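Long-range contact in hypothetical conserved protein, GK1056 (Geobacillus kaustophilus, PDB 2QYH), which is of unknown function but belongs to the haloacid dehalogenase-like hydrolases and may be a magnesium-binding phosphatase: residues K86-N97 with Y158-F167. Sequence-based numbering, arbitrary orientation.
Sequences KVRALTEEAHKN and YVRNYPEFRF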
# COMPACT_ATOMS: atom_id res chain seq x y z
N LYS D 86 22.18 -19.27 12.42
CA LYS D 86 22.81 -17.99 12.68
C LYS D 86 21.83 -16.93 13.17
O LYS D 86 22.20 -16.04 13.95
CB LYS D 86 23.55 -17.51 11.44
CG LYS D 86 24.75 -18.37 11.08
CD LYS D 86 25.77 -18.38 12.22
CE LYS D 86 26.91 -19.36 11.96
NZ LYS D 86 27.87 -19.42 13.11
N VAL D 87 20.58 -17.01 12.72
CA VAL D 87 19.57 -16.05 13.16
C VAL D 87 19.37 -16.23 14.67
O VAL D 87 19.28 -15.25 15.41
CB VAL D 87 18.21 -16.26 12.43
CG1 VAL D 87 17.14 -15.38 13.05
CG2 VAL D 87 18.36 -15.91 10.95
N ARG D 88 19.31 -17.48 15.12
CA ARG D 88 19.13 -17.78 16.54
C ARG D 88 20.28 -17.24 17.39
O ARG D 88 20.05 -16.62 18.43
CB ARG D 88 19.01 -19.29 16.75
CG ARG D 88 18.68 -19.65 18.19
CD ARG D 88 18.60 -21.16 18.39
NE ARG D 88 17.69 -21.79 17.44
CZ ARG D 88 18.08 -22.49 16.38
NH1 ARG D 88 19.38 -22.63 16.13
NH2 ARG D 88 17.18 -23.03 15.56
N ALA D 89 21.52 -17.46 16.95
CA ALA D 89 22.70 -16.98 17.67
C ALA D 89 22.70 -15.45 17.79
O ALA D 89 22.90 -14.90 18.88
CB ALA D 89 23.99 -17.44 16.97
N LEU D 90 22.47 -14.78 16.67
CA LEU D 90 22.43 -13.32 16.63
C LEU D 90 21.38 -12.78 17.60
O LEU D 90 21.62 -11.79 18.28
CB LEU D 90 22.12 -12.84 15.21
CG LEU D 90 22.74 -11.51 14.76
CD1 LEU D 90 22.17 -11.13 13.41
CD2 LEU D 90 22.48 -10.42 15.77
N THR D 91 20.23 -13.44 17.65
CA THR D 91 19.15 -13.01 18.53
C THR D 91 19.54 -13.14 20.00
O THR D 91 19.36 -12.22 20.80
CB THR D 91 17.86 -13.83 18.28
OG1 THR D 91 17.53 -13.79 16.89
CG2 THR D 91 16.69 -13.25 19.07
N GLU D 92 20.10 -14.30 20.35
CA GLU D 92 20.50 -14.54 21.73
C GLU D 92 21.62 -13.60 22.14
O GLU D 92 21.53 -12.94 23.18
CB GLU D 92 20.92 -15.99 21.91
CG GLU D 92 19.73 -16.93 22.07
CD GLU D 92 20.10 -18.39 21.95
OE1 GLU D 92 21.09 -18.81 22.59
OE2 GLU D 92 19.40 -19.13 21.21
N GLU D 93 22.66 -13.51 21.33
CA GLU D 93 23.78 -12.62 21.65
C GLU D 93 23.31 -11.17 21.77
O GLU D 93 23.66 -10.48 22.73
CB GLU D 93 24.88 -12.74 20.59
CG GLU D 93 26.07 -11.82 20.84
CD GLU D 93 27.25 -12.09 19.93
OE1 GLU D 93 28.16 -11.23 19.85
OE2 GLU D 93 27.29 -13.17 19.30
N ALA D 94 22.50 -10.72 20.81
CA ALA D 94 21.99 -9.35 20.82
C ALA D 94 21.09 -9.10 22.04
O ALA D 94 21.14 -8.03 22.65
CB ALA D 94 21.21 -9.08 19.54
N HIS D 95 20.26 -10.09 22.37
CA HIS D 95 19.35 -9.99 23.51
C HIS D 95 20.16 -9.75 24.80
O HIS D 95 19.70 -9.07 25.72
CB HIS D 95 18.52 -11.27 23.64
CG HIS D 95 17.62 -11.29 24.83
ND1 HIS D 95 18.10 -11.34 26.12
CD2 HIS D 95 16.27 -11.27 24.93
CE1 HIS D 95 17.08 -11.35 26.97
NE2 HIS D 95 15.96 -11.31 26.27
N LYS D 96 21.36 -10.33 24.85
CA LYS D 96 22.24 -10.19 26.00
C LYS D 96 22.62 -8.72 26.20
O LYS D 96 22.84 -8.28 27.32
CB LYS D 96 23.50 -11.02 25.81
CG LYS D 96 23.26 -12.51 25.65
CD LYS D 96 24.57 -13.27 25.55
CE LYS D 96 24.36 -14.72 25.16
NZ LYS D 96 23.46 -15.45 26.11
N ASN D 97 22.70 -7.97 25.10
CA ASN D 97 23.05 -6.56 25.20
C ASN D 97 21.84 -5.63 25.18
O ASN D 97 21.99 -4.42 25.11
CB ASN D 97 24.00 -6.18 24.06
CG ASN D 97 25.31 -6.92 24.12
OD1 ASN D 97 25.93 -7.00 25.18
ND2 ASN D 97 25.76 -7.45 22.99
N TYR D 158 28.86 -7.53 16.58
CA TYR D 158 27.95 -8.24 15.69
C TYR D 158 28.57 -8.42 14.31
O TYR D 158 28.58 -9.52 13.75
CB TYR D 158 26.64 -7.47 15.56
CG TYR D 158 25.92 -7.29 16.87
CD1 TYR D 158 25.42 -8.39 17.57
CD2 TYR D 158 25.73 -6.03 17.43
CE1 TYR D 158 24.76 -8.24 18.78
CE2 TYR D 158 25.06 -5.86 18.64
CZ TYR D 158 24.58 -6.97 19.31
OH TYR D 158 23.92 -6.82 20.51
N VAL D 159 29.08 -7.32 13.76
CA VAL D 159 29.72 -7.32 12.46
C VAL D 159 30.83 -8.37 12.45
O VAL D 159 30.92 -9.18 11.53
CB VAL D 159 30.35 -5.94 12.14
CG1 VAL D 159 31.14 -5.99 10.84
CG2 VAL D 159 29.26 -4.87 12.06
N ARG D 160 31.65 -8.34 13.50
CA ARG D 160 32.79 -9.24 13.69
C ARG D 160 32.43 -10.70 13.97
O ARG D 160 33.04 -11.61 13.42
CB ARG D 160 33.65 -8.72 14.84
CG ARG D 160 35.14 -8.79 14.62
CD ARG D 160 35.63 -7.59 13.83
NE ARG D 160 35.33 -7.69 12.41
CZ ARG D 160 35.34 -6.66 11.57
NH1 ARG D 160 35.61 -5.43 12.01
NH2 ARG D 160 35.08 -6.85 10.28
N ASN D 161 31.45 -10.92 14.85
CA ASN D 161 31.06 -12.28 15.20
C ASN D 161 30.15 -12.98 14.21
O ASN D 161 29.94 -14.19 14.30
CB ASN D 161 30.38 -12.31 16.58
CG ASN D 161 31.26 -11.75 17.68
OD1 ASN D 161 32.48 -11.94 17.67
ND2 ASN D 161 30.64 -11.08 18.64
N TYR D 162 29.61 -12.23 13.26
CA TYR D 162 28.71 -12.82 12.28
C TYR D 162 29.03 -12.44 10.85
O TYR D 162 28.30 -11.68 10.22
CB TYR D 162 27.27 -12.43 12.60
CG TYR D 162 26.80 -12.98 13.93
CD1 TYR D 162 26.22 -14.24 14.01
CD2 TYR D 162 26.97 -12.25 15.10
CE1 TYR D 162 25.82 -14.77 15.23
CE2 TYR D 162 26.58 -12.76 16.33
CZ TYR D 162 26.00 -14.02 16.39
OH TYR D 162 25.58 -14.52 17.60
N PRO D 163 30.15 -12.97 10.33
CA PRO D 163 30.56 -12.68 8.95
C PRO D 163 29.61 -13.28 7.91
O PRO D 163 29.74 -13.00 6.72
CB PRO D 163 31.97 -13.26 8.88
CG PRO D 163 31.90 -14.41 9.86
CD PRO D 163 31.16 -13.79 11.02
N GLU D 164 28.67 -14.12 8.36
CA GLU D 164 27.71 -14.73 7.44
C GLU D 164 26.56 -13.77 7.15
O GLU D 164 25.71 -14.03 6.29
CB GLU D 164 27.17 -16.05 8.00
CG GLU D 164 27.05 -16.12 9.50
CD GLU D 164 28.37 -16.49 10.15
OE1 GLU D 164 28.88 -17.59 9.85
OE2 GLU D 164 28.88 -15.69 10.96
N PHE D 165 26.53 -12.66 7.89
CA PHE D 165 25.51 -11.64 7.68
C PHE D 165 26.21 -10.34 7.28
O PHE D 165 27.42 -10.20 7.46
CB PHE D 165 24.71 -11.38 8.96
CG PHE D 165 23.84 -12.52 9.38
CD1 PHE D 165 23.15 -13.27 8.45
CD2 PHE D 165 23.67 -12.80 10.73
CE1 PHE D 165 22.30 -14.30 8.85
CE2 PHE D 165 22.83 -13.82 11.14
CZ PHE D 165 22.14 -14.58 10.19
N ARG D 166 25.45 -9.40 6.74
CA ARG D 166 25.99 -8.10 6.36
C ARG D 166 25.11 -7.05 7.03
O ARG D 166 23.91 -6.99 6.78
CB ARG D 166 25.95 -7.91 4.85
CG ARG D 166 26.26 -6.48 4.41
CD ARG D 166 27.74 -6.09 4.54
NE ARG D 166 28.60 -7.04 3.85
CZ ARG D 166 29.23 -8.05 4.45
NH1 ARG D 166 29.10 -8.22 5.76
NH2 ARG D 166 29.95 -8.91 3.74
N PHE D 167 25.70 -6.25 7.90
CA PHE D 167 24.95 -5.21 8.59
C PHE D 167 25.09 -3.88 7.85
O PHE D 167 26.19 -3.34 7.73
CB PHE D 167 25.45 -5.10 10.04
CG PHE D 167 25.35 -6.38 10.81
CD1 PHE D 167 26.28 -7.40 10.62
CD2 PHE D 167 24.29 -6.61 11.69
CE1 PHE D 167 26.15 -8.62 11.29
CE2 PHE D 167 24.16 -7.82 12.36
CZ PHE D 167 25.08 -8.83 12.16
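In the smaller domain, built on an antiparallel sheet and consistent with the cap of a Cof-type HAD hydrolase, helix 84-96 packs through Leu90 against four aromatic rings carried by helix 156-161, the turn after it and strand 165-171. Leu90 lies over one face of the Tyr162 ring, its CG 4.2 Å from the ring centroid and 4° off the normal. The two methyls of Leu90 part from there: CD2 meets Tyr158, while Leu90 CD1 sits 3.5 Å from Phe165 CD2 and also touches Phe167.

Glu93, with CG anti to its backbone N (chi1 179°) and the chain extended, spreads its carboxylate between two donors: OE1 takes Asn161 ND2 at 2.8 Å on the syn lone pair, through a bent bond (135°), and OE2 takes Tyr162 OH at 2.8 Å on the anti side, well out of the carboxylate plane. Asn97 ND2 gives a straighter bond, 3.2 Å, to Tyr158 OH, which also hydrogen-bonds His99. Toward the helix start, Lys86 crosses Glu164 in a long salt bridge, NZ to OE1 3.9 Å.

Leu90, Phe165 and Phe167 all reach Val177 of strand 174-179; Val87 and Ala94 rest on strand 101-104, and helix 137-140 meets Val87 through Tyr138.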